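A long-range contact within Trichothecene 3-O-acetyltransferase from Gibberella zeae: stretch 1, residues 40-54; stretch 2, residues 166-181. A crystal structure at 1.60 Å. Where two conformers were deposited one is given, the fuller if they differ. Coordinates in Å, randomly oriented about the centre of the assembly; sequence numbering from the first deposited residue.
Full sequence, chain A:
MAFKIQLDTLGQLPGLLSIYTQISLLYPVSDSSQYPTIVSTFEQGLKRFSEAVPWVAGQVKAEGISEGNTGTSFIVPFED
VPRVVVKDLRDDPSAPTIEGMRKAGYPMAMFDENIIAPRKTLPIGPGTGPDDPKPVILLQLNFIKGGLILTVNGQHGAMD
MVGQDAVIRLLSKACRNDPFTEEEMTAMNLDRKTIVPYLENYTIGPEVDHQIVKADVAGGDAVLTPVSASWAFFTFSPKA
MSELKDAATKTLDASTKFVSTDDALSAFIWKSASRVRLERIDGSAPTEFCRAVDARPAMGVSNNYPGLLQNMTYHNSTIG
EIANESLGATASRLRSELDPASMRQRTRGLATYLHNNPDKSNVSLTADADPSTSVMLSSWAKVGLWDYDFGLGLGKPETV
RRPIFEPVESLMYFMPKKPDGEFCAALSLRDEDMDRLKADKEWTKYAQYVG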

ATOM      1  N   SER A  40      26.022  -4.528 -10.044  1.00 11.02           N
ATOM      2  CA  SER A  40      26.106  -4.389 -11.508  1.00 11.65           C
ATOM      3  C   SER A  40      24.912  -5.048 -12.225  1.00 11.65           C
ATOM      4  O   SER A  40      24.393  -4.505 -13.204  1.00 10.95           O
ATOM      5  CB  SER A  40      27.444  -4.901 -12.045  1.00 12.53           C
ATOM      6  OG  SER A  40      27.635  -6.248 -11.708  1.00 14.57           O
ATOM      7  N   THR A  41      24.469  -6.200 -11.731  1.00 11.43           N
ATOM      8  CA  THR A  41      23.277  -6.857 -12.283  1.00 11.84           C
ATOM      9  C   THR A  41      22.064  -5.948 -12.140  1.00 11.65           C
ATOM     10  O   THR A  41      21.293  -5.769 -13.086  1.00 11.41           O
ATOM     11  CB  THR A  41      23.005  -8.211 -11.606  1.00 11.59           C
ATOM     12  OG1 THR A  41      24.038  -9.128 -11.993  1.00 12.55           O
ATOM     13  CG2 THR A  41      21.616  -8.773 -12.014  1.00 12.50           C
ATOM     14  N   PHE A  42      21.916  -5.354 -10.963  1.00 11.38           N
ATOM     15  CA  PHE A  42      20.788  -4.458 -10.715  1.00 11.74           C
ATOM     16  C   PHE A  42      20.841  -3.196 -11.589  1.00 11.67           C
ATOM     17  O   PHE A  42      19.829  -2.787 -12.167  1.00 12.02           O
ATOM     18  CB  PHE A  42      20.730  -4.108  -9.230  1.00 12.31           C
ATOM     19  CG  PHE A  42      19.380  -3.658  -8.773  1.00 11.84           C
ATOM     20  CD1 PHE A  42      19.139  -2.309  -8.509  1.00 14.11           C
ATOM     21  CD2 PHE A  42      18.350  -4.576  -8.600  1.00 12.75           C
ATOM     22  CE1 PHE A  42      17.886  -1.877  -8.084  1.00 14.95           C
ATOM     23  CE2 PHE A  42      17.095  -4.158  -8.169  1.00 12.45           C
ATOM     24  CZ  PHE A  42      16.866  -2.803  -7.913  1.00 13.54           C
ATOM     25  N   GLU A  43      22.026  -2.605 -11.727  1.00 11.55           N
ATOM     26  CA  GLU A  43      22.175  -1.399 -12.540  1.00 12.10           C
ATOM     27  C   GLU A  43      21.909  -1.685 -14.015  1.00 11.86           C
ATOM     28  O   GLU A  43      21.266  -0.885 -14.703  1.00 12.03           O
ATOM     29  CB  GLU A  43      23.540  -0.740 -12.300  1.00 12.75           C
ATOM     30  CG  GLU A  43      23.622  -0.158 -10.885  0.50 13.53           C
ATOM     31  CD  GLU A  43      24.635   0.957 -10.726  0.50 16.47           C
ATOM     32  OE1 GLU A  43      25.851   0.677 -10.771  0.50 15.99           O
ATOM     33  OE2 GLU A  43      24.207   2.115 -10.517  0.50 18.07           O
ATOM     34  N   GLN A  44      22.380  -2.842 -14.479  1.00 11.81           N
ATOM     35  CA  GLN A  44      22.150  -3.257 -15.858  0.50 11.76           C
ATOM     36  C   GLN A  44      20.656  -3.509 -16.103  1.00 11.54           C
ATOM     37  O   GLN A  44      20.130  -3.176 -17.173  1.00 11.45           O
ATOM     38  CB  GLN A  44      23.015  -4.477 -16.203  0.50 11.94           C
ATOM     39  CG  GLN A  44      24.482  -4.117 -16.443  0.50 13.39           C
ATOM     40  CD  GLN A  44      25.466  -5.221 -16.067  0.50 15.09           C
ATOM     41  OE1 GLN A  44      25.091  -6.376 -15.850  0.50 15.73           O
ATOM     42  NE2 GLN A  44      26.741  -4.860 -15.980  0.50 15.23           N
ATOM     43  N   GLY A  45      19.968  -4.065 -15.105  1.00 10.94           N
ATOM     44  CA  GLY A  45      18.519  -4.264 -15.182  1.00 10.81           C
ATOM     45  C   GLY A  45      17.787  -2.937 -15.313  1.00 10.47           C
ATOM     46  O   GLY A  45      16.887  -2.786 -16.152  1.00 10.62           O
ATOM     47  N   LEU A  46      18.166  -1.965 -14.481  1.00 10.70           N
ATOM     48  CA  LEU A  46      17.541  -0.639 -14.531  1.00 11.06           C
ATOM     49  C   LEU A  46      17.733   0.016 -15.896  1.00 11.02           C
ATOM     50  O   LEU A  46      16.801   0.618 -16.439  1.00 11.68           O
ATOM     51  CB  LEU A  46      18.076   0.267 -13.421  1.00 11.57           C
ATOM     52  CG  LEU A  46      17.562  -0.037 -12.011  1.00 12.24           C
ATOM     53  CD1 LEU A  46      18.397   0.712 -10.990  1.00 14.51           C
ATOM     54  CD2 LEU A  46      16.082   0.332 -11.870  1.00 12.47           C
ATOM     55  N   LYS A  47      18.935  -0.128 -16.449  1.00 11.21           N
ATOM     56  CA  LYS A  47      19.230   0.398 -17.781  1.00 11.58           C
ATOM     57  C   LYS A  47      18.344  -0.252 -18.852  1.00 11.61           C
ATOM     58  O   LYS A  47      17.714   0.450 -19.640  1.00 11.88           O
ATOM     59  CB  LYS A  47      20.717   0.220 -18.120  1.00 11.77           C
ATOM     60  CG  LYS A  47      21.122   0.845 -19.445  1.00 12.90           C
ATOM     61  CD  LYS A  47      22.642   0.846 -19.606  0.50 14.53           C
ATOM     62  CE  LYS A  47      23.039   1.251 -21.016  0.50 15.65           C
ATOM     63  N   ARG A  48      18.302  -1.585 -18.877  1.00 11.23           N
ATOM     64  CA  ARG A  48      17.466  -2.320 -19.837  1.00 11.59           C
ATOM     65  C   ARG A  48      15.991  -1.954 -19.733  1.00 10.72           C
ATOM     66  O   ARG A  48      15.308  -1.773 -20.745  1.00 10.41           O
ATOM     67  CB  ARG A  48      17.623  -3.824 -19.640  1.00 11.64           C
ATOM     68  CG  ARG A  48      18.908  -4.352 -20.214  1.00 15.61           C
ATOM     69  CD  ARG A  48      18.795  -5.843 -20.435  1.00 20.61           C
ATOM     70  NE  ARG A  48      19.039  -6.528 -19.183  1.00 24.78           N
ATOM     71  CZ  ARG A  48      20.226  -6.976 -18.805  1.00 26.12           C
ATOM     72  NH1 ARG A  48      20.355  -7.588 -17.639  1.00 26.27           N
ATOM     73  NH2 ARG A  48      21.280  -6.816 -19.597  1.00 26.30           N
ATOM     74  N   PHE A  49      15.507  -1.842 -18.501  1.00 10.32           N
ATOM     75  CA  PHE A  49      14.109  -1.512 -18.263  1.00 10.19           C
ATOM     76  C   PHE A  49      13.799  -0.117 -18.819  1.00 10.30           C
ATOM     77  O   PHE A  49      12.796   0.077 -19.521  1.00 10.94           O
ATOM     78  CB  PHE A  49      13.833  -1.609 -16.758  1.00 10.00           C
ATOM     79  CG  PHE A  49      12.365  -1.574 -16.379  1.00 10.32           C
ATOM     80  CD1 PHE A  49      12.007  -1.474 -15.034  1.00 10.65           C
ATOM     81  CD2 PHE A  49      11.354  -1.659 -17.338  1.00  8.98           C
ATOM     82  CE1 PHE A  49      10.666  -1.446 -14.643  1.00 11.66           C
ATOM     83  CE2 PHE A  49      10.001  -1.629 -16.950  1.00 11.40           C
ATOM     84  CZ  PHE A  49       9.669  -1.535 -15.596  1.00 10.47           C
ATOM     85  N   SER A  50      14.680   0.842 -18.526  1.00 10.02           N
ATOM     86  CA  SER A  50      14.524   2.228 -18.986  1.00 11.35           C
ATOM     87  C   SER A  50      14.551   2.334 -20.507  1.00 11.46           C
ATOM     88  O   SER A  50      13.832   3.140 -21.103  1.00 11.74           O
ATOM     89  CB  SER A  50      15.635   3.116 -18.413  1.00 11.48           C
ATOM     90  OG  SER A  50      15.608   3.087 -17.004  1.00 14.46           O
ATOM     91  N   GLU A  51      15.384   1.510 -21.133  1.00 11.77           N
ATOM     92  CA  GLU A  51      15.458   1.498 -22.587  1.00 12.22           C
ATOM     93  C   GLU A  51      14.147   0.987 -23.179  1.00 12.03           C
ATOM     94  O   GLU A  51      13.637   1.560 -24.149  1.00 12.40           O
ATOM     95  CB  GLU A  51      16.659   0.670 -23.060  1.00 12.62           C
ATOM     96  CG  GLU A  51      17.983   1.353 -22.760  1.00 14.95           C
ATOM     97  CD  GLU A  51      19.190   0.459 -22.975  0.50 17.07           C
ATOM     98  OE1 GLU A  51      19.050  -0.785 -22.915  0.50 19.18           O
ATOM     99  OE2 GLU A  51      20.290   1.011 -23.189  0.50 18.65           O
ATOM    100  N   ALA A  52      13.591  -0.059 -22.563  1.00 11.13           N
ATOM    101  CA  ALA A  52      12.326  -0.651 -23.003  1.00 10.88           C
ATOM    102  C   ALA A  52      11.110   0.249 -22.728  1.00 10.51           C
ATOM    103  O   ALA A  52      10.227   0.385 -23.579  1.00 10.48           O
ATOM    104  CB  ALA A  52      12.137  -2.022 -22.358  1.00 10.89           C
ATOM    105  N   VAL A  53      11.072   0.843 -21.534  1.00  9.72           N
ATOM    106  CA  VAL A  53       9.952   1.676 -21.084  1.00  9.94           C
ATOM    107  C   VAL A  53      10.516   2.951 -20.463  1.00  9.87           C
ATOM    108  O   VAL A  53      10.663   3.049 -19.236  1.00  9.05           O
ATOM    109  CB  VAL A  53       9.044   0.908 -20.082  1.00  9.95           C
ATOM    110  CG1 VAL A  53       7.812   1.731 -19.709  1.00 11.16           C
ATOM    111  CG2 VAL A  53       8.616  -0.449 -20.677  1.00 10.78           C
ATOM    112  N   PRO A  54      10.890   3.927 -21.315  1.00 10.14           N
ATOM    113  CA  PRO A  54      11.544   5.154 -20.853  1.00 10.00           C
ATOM    114  C   PRO A  54      10.862   5.882 -19.684  1.00  9.69           C
ATOM    115  O   PRO A  54      11.564   6.445 -18.834  1.00 10.42           O
ATOM    116  CB  PRO A  54      11.603   6.016 -22.118  1.00 10.36           C
ATOM    117  CG  PRO A  54      11.741   4.982 -23.226  1.00 10.53           C
ATOM    118  CD  PRO A  54      10.796   3.882 -22.789  1.00 10.43           C
ATOM    119  N   ALA A 166       3.642  -4.403 -10.481  1.00  8.50           N
ATOM    120  CA  ALA A 166       3.789  -4.652 -11.921  1.00  8.93           C
ATOM    121  C   ALA A 166       5.130  -4.117 -12.436  1.00  8.88           C
ATOM    122  O   ALA A 166       5.828  -4.807 -13.178  1.00  9.33           O
ATOM    123  CB  ALA A 166       2.628  -4.039 -12.686  1.00  9.09           C
ATOM    124  N   VAL A 167       5.495  -2.917 -11.985  1.00  8.44           N
ATOM    125  CA  VAL A 167       6.771  -2.278 -12.349  1.00  8.56           C
ATOM    126  C   VAL A 167       7.958  -3.101 -11.821  1.00  8.93           C
ATOM    127  O   VAL A 167       8.918  -3.400 -12.568  1.00  8.75           O
ATOM    128  CB  VAL A 167       6.810  -0.811 -11.839  1.00  8.41           C
ATOM    129  CG1 VAL A 167       8.206  -0.186 -11.996  1.00  9.27           C
ATOM    130  CG2 VAL A 167       5.775   0.036 -12.611  1.00  8.79           C
ATOM    131  N   ILE A 168       7.881  -3.486 -10.548  1.00  8.37           N
ATOM    132  CA  ILE A 168       8.950  -4.259  -9.899  1.00  8.52           C
ATOM    133  C   ILE A 168       9.141  -5.633 -10.569  1.00  8.36           C
ATOM    134  O   ILE A 168      10.272  -6.066 -10.801  1.00  8.39           O
ATOM    135  CB  ILE A 168       8.728  -4.388  -8.372  1.00  8.58           C
ATOM    136  CG1 ILE A 168       8.697  -2.995  -7.730  1.00  7.35           C
ATOM    137  CG2 ILE A 168       9.820  -5.263  -7.734  1.00  9.24           C
ATOM    138  CD1 ILE A 168       8.285  -2.985  -6.261  1.00  9.12           C
ATOM    139  N   ARG A 169       8.026  -6.283 -10.898  1.00  8.54           N
ATOM    140  CA  ARG A 169       8.038  -7.563 -11.601  0.50  8.65           C
ATOM    141  C   ARG A 169       8.826  -7.464 -12.910  1.00  9.07           C
ATOM    142  O   ARG A 169       9.651  -8.331 -13.217  1.00  9.42           O
ATOM    143  CB  ARG A 169       6.597  -8.015 -11.867  0.50  8.53           C
ATOM    144  CG  ARG A 169       6.436  -9.299 -12.666  0.50  8.32           C
ATOM    145  CD  ARG A 169       5.072  -9.937 -12.389  0.50  9.26           C
ATOM    146  NE  ARG A 169       3.948  -9.063 -12.733  0.50  8.69           N
ATOM    147  CZ  ARG A 169       3.135  -8.475 -11.852  0.50  9.19           C
ATOM    148  NH1 ARG A 169       2.134  -7.715 -12.282  0.50  8.71           N
ATOM    149  NH2 ARG A 169       3.305  -8.644 -10.546  0.50  9.30           N
ATOM    150  N   LEU A 170       8.562  -6.412 -13.684  1.00  9.03           N
ATOM    151  CA  LEU A 170       9.272  -6.213 -14.950  1.00  9.25           C
ATOM    152  C   LEU A 170      10.726  -5.829 -14.710  1.00  9.15           C
ATOM    153  O   LEU A 170      11.618  -6.212 -15.479  1.00  8.92           O
ATOM    154  CB  LEU A 170       8.577  -5.169 -15.823  1.00  9.38           C
ATOM    155  CG  LEU A 170       7.198  -5.562 -16.381  1.00  9.70           C
ATOM    156  CD1 LEU A 170       6.793  -4.589 -17.482  1.00 11.75           C
ATOM    157  CD2 LEU A 170       7.206  -7.003 -16.930  1.00 11.09           C
ATOM    158  N   LEU A 171      10.983  -5.079 -13.639  1.00  9.19           N
ATOM    159  CA  LEU A 171      12.371  -4.792 -13.294  1.00  9.29           C
ATOM    160  C   LEU A 171      13.112  -6.112 -13.031  1.00  9.40           C
ATOM    161  O   LEU A 171      14.255  -6.281 -13.473  1.00  9.25           O
ATOM    162  CB  LEU A 171      12.476  -3.845 -12.097  1.00  9.49           C
ATOM    163  CG  LEU A 171      13.878  -3.648 -11.499  1.00  9.51           C
ATOM    164  CD1 LEU A 171      14.881  -3.136 -12.553  1.00 11.44           C
ATOM    165  CD2 LEU A 171      13.811  -2.709 -10.293  1.00 10.32           C
ATOM    166  N   SER A 172      12.466  -7.058 -12.339  1.00  8.94           N
ATOM    167  CA  SER A 172      13.113  -8.352 -12.099  1.00  9.40           C
ATOM    168  C   SER A 172      13.448  -9.060 -13.418  1.00  9.11           C
ATOM    169  O   SER A 172      14.563  -9.559 -13.593  1.00  9.54           O
ATOM    170  CB  SER A 172      12.272  -9.257 -11.193  1.00  9.47           C
ATOM    171  OG  SER A 172      13.030 -10.402 -10.815  1.00  9.57           O
ATOM    172  N   LYS A 173      12.496  -9.067 -14.350  1.00  9.45           N
ATOM    173  CA  LYS A 173      12.733  -9.621 -15.692  1.00  9.58           C
ATOM    174  C   LYS A 173      13.932  -8.943 -16.342  1.00  9.39           C
ATOM    175  O   LYS A 173      14.817  -9.600 -16.886  1.00  9.87           O
ATOM    176  CB  LYS A 173      11.516  -9.425 -16.595  1.00  9.67           C
ATOM    177  CG  LYS A 173      10.344 -10.347 -16.283  1.00 11.20           C
ATOM    178  CD  LYS A 173       9.400 -10.408 -17.484  1.00 11.49           C
ATOM    179  CE  LYS A 173       8.271 -11.410 -17.262  1.00 12.46           C
ATOM    180  NZ  LYS A 173       7.491 -11.613 -18.533  1.00 12.67           N
ATOM    181  N   ALA A 174      13.949  -7.617 -16.283  1.00  8.99           N
ATOM    182  CA  ALA A 174      15.009  -6.841 -16.931  1.00  9.55           C
ATOM    183  C   ALA A 174      16.379  -7.179 -16.336  1.00  9.64           C
ATOM    184  O   ALA A 174      17.358  -7.304 -17.070  1.00 10.71           O
ATOM    185  CB  ALA A 174      14.723  -5.360 -16.827  1.00  9.71           C
ATOM    186  N   CYS A 175      16.447  -7.329 -15.012  1.00  9.91           N
ATOM    187  CA  CYS A 175      17.687  -7.749 -14.339  1.00 10.08           C
ATOM    188  C   CYS A 175      18.186  -9.110 -14.840  1.00 10.73           C
ATOM    189  O   CYS A 175      19.393  -9.335 -14.986  1.00 10.49           O
ATOM    190  CB  CYS A 175      17.482  -7.776 -12.822  1.00 10.40           C
ATOM    191  SG  CYS A 175      17.375  -6.152 -12.079  1.00 10.69           S
ATOM    192  N   ARG A 176      17.245 -10.013 -15.102  1.00 10.88           N
ATOM    193  CA  ARG A 176      17.568 -11.340 -15.615  1.00 11.61           C
ATOM    194  C   ARG A 176      17.836 -11.358 -17.123  1.00 12.21           C
ATOM    195  O   ARG A 176      18.296 -12.364 -17.661  1.00 12.29           O
ATOM    196  CB  ARG A 176      16.425 -12.312 -15.295  1.00 11.35           C
ATOM    197  CG  ARG A 176      16.212 -12.573 -13.807  1.00 10.68           C
ATOM    198  CD  ARG A 176      15.079 -13.589 -13.563  1.00 11.73           C
ATOM    199  NE  ARG A 176      15.319 -14.837 -14.289  1.00 11.81           N
ATOM    200  CZ  ARG A 176      15.815 -15.955 -13.749  1.00 12.58           C
ATOM    201  NH1 ARG A 176      16.104 -16.011 -12.455  1.00 13.43           N
ATOM    202  NH2 ARG A 176      16.017 -17.030 -14.513  1.00 12.25           N
ATOM    203  N   ASN A 177      17.511 -10.255 -17.796  1.00 13.29           N
ATOM    204  CA  ASN A 177      17.523 -10.166 -19.261  1.00 14.29           C
ATOM    205  C   ASN A 177      16.471 -11.087 -19.909  1.00 14.45           C
ATOM    206  O   ASN A 177      16.654 -11.593 -21.018  1.00 15.09           O
ATOM    207  CB  ASN A 177      18.932 -10.418 -19.825  1.00 15.04           C
ATOM    208  CG  ASN A 177      19.157  -9.758 -21.177  1.00 17.13           C
ATOM    209  OD1 ASN A 177      18.340  -8.969 -21.658  1.00 18.67           O
ATOM    210  ND2 ASN A 177      20.282 -10.085 -21.800  1.00 21.74           N
ATOM    211  N   ASP A 178      15.364 -11.291 -19.194  1.00 13.80           N
ATOM    212  CA  ASP A 178      14.220 -12.036 -19.710  1.00 13.41           C
ATOM    213  C   ASP A 178      13.295 -11.089 -20.479  1.00 13.81           C
ATOM    214  O   ASP A 178      13.042  -9.974 -20.017  1.00 13.71           O
ATOM    215  CB  ASP A 178      13.470 -12.704 -18.557  1.00 13.45           C
ATOM    216  CG  ASP A 178      14.293 -13.778 -17.866  1.00 12.50           C
ATOM    217  OD1 ASP A 178      15.176 -14.382 -18.521  1.00 11.88           O
ATOM    218  OD2 ASP A 178      14.051 -14.037 -16.661  1.00 13.19           O
ATOM    219  N   PRO A 179      12.775 -11.529 -21.642  1.00 13.86           N
ATOM    220  CA  PRO A 179      12.023 -10.588 -22.493  1.00 13.95           C
ATOM    221  C   PRO A 179      10.651 -10.232 -21.917  1.00 13.67           C
ATOM    222  O   PRO A 179      10.044 -11.047 -21.209  1.00 13.87           O
ATOM    223  CB  PRO A 179      11.860 -11.353 -23.812  1.00 14.40           C
ATOM    224  CG  PRO A 179      11.917 -12.798 -23.426  1.00 14.69           C
ATOM    225  CD  PRO A 179      12.810 -12.894 -22.204  1.00 13.70           C
ATOM    226  N   PHE A 180      10.176  -9.019 -22.200  1.00 13.26           N
ATOM    227  CA  PHE A 180       8.824  -8.645 -21.796  1.00 13.35           C
ATOM    228  C   PHE A 180       7.845  -9.211 -22.818  1.00 13.03           C
ATOM    229  O   PHE A 180       8.151  -9.262 -24.013  1.00 13.73           O
ATOM    230  CB  PHE A 180       8.643  -7.120 -21.727  1.00 13.53           C
ATOM    231  CG  PHE A 180       9.510  -6.415 -20.696  1.00 14.26           C
ATOM    232  CD1 PHE A 180      10.205  -7.108 -19.707  1.00 14.01           C
ATOM    233  CD2 PHE A 180       9.582  -5.021 -20.700  1.00 15.97           C
ATOM    234  CE1 PHE A 180      10.989  -6.422 -18.770  1.00 13.67           C
ATOM    235  CE2 PHE A 180      10.350  -4.327 -19.766  1.00 15.22           C
ATOM    236  CZ  PHE A 180      11.057  -5.032 -18.794  1.00 14.35           C
ATOM    237  N   THR A 181       6.665  -9.625 -22.363  1.00 12.48           N
ATOM    238  CA  THR A 181       5.633 -10.079 -23.298  1.00 12.10           C
ATOM    239  C   THR A 181       4.948  -8.890 -23.961  1.00 11.96           C
ATOM    240  O   THR A 181       5.003  -7.767 -23.445  1.00 11.24           O
ATOM    241  CB  THR A 181       4.560 -10.932 -22.610  1.00 12.31           C
ATOM    242  OG1 THR A 181       3.808 -10.114 -21.703  1.00 12.36           O
ATOM    243  CG2 THR A 181       5.197 -12.094 -21.852  1.00 12.03           C
TER
HETATM  244  O   HOH W   1      21.216  -7.315 -15.318  1.00 14.84           O

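Two helices cross at a glycine, pack through interlocking apolar side chains on one flank, and are clamped by an arginine that binds the carbonyl end of the partner helix. The axes approach to 7.4 Å, with 113° between their N-to-C directions, and the contact buries 661 Å² in all. Gly45 marks the tightest point: its CA lies 3.7 Å from Cys175 CA, and an ideal CB there would sit 2.3 Å from Cys175 SG, a clash. Ala174 suits the same crossing because its small side chain points toward the first helix, with CB 3.4 Å from Gly45 O.

Beside this crossing, each helix sends a knob into the other. Phe49, in the t rotamer, brings its ring among Val167, Leu170, Leu171 and Ala174; CE1 reaches within 3.8 Å of Val167 CG1, and CZ within 3.8 Å of Leu170 CB. Leu171 answers by entering the hole formed by Phe42, Gly45, Leu46 and Phe49, with CD1 3.7 Å from Leu46 CD2 and CD2 3.9 Å from Phe42 CZ. Cys175 points its CB away, yet SG still meets the Phe42 ring obliquely, 3.9 Å from CD2.

Arg48 supplies the polar part. Residues of the last turn have carbonyls that lack the usual helical partners, and the guanidinium edge uses them: NE donates to Ala174 O at 2.8 Å, NH1 to the same oxygen at 3.1 Å, and NH1 more weakly to Cys175 O at 3.3 Å. Ala174 O also accepts from Asn177 N (3.0 Å) in the Schellman turn, where Asn177 takes positive phi. Water 1 bridges the helices, donating to Thr41 O and Cys175 O, each 2.7 Å from its oxygen.

Beyond the turn, Phe180 extends the apolar surface, its CZ 3.7 Å from Phe49 CD2 and its CE2 3.9 Å from Ala52 CB.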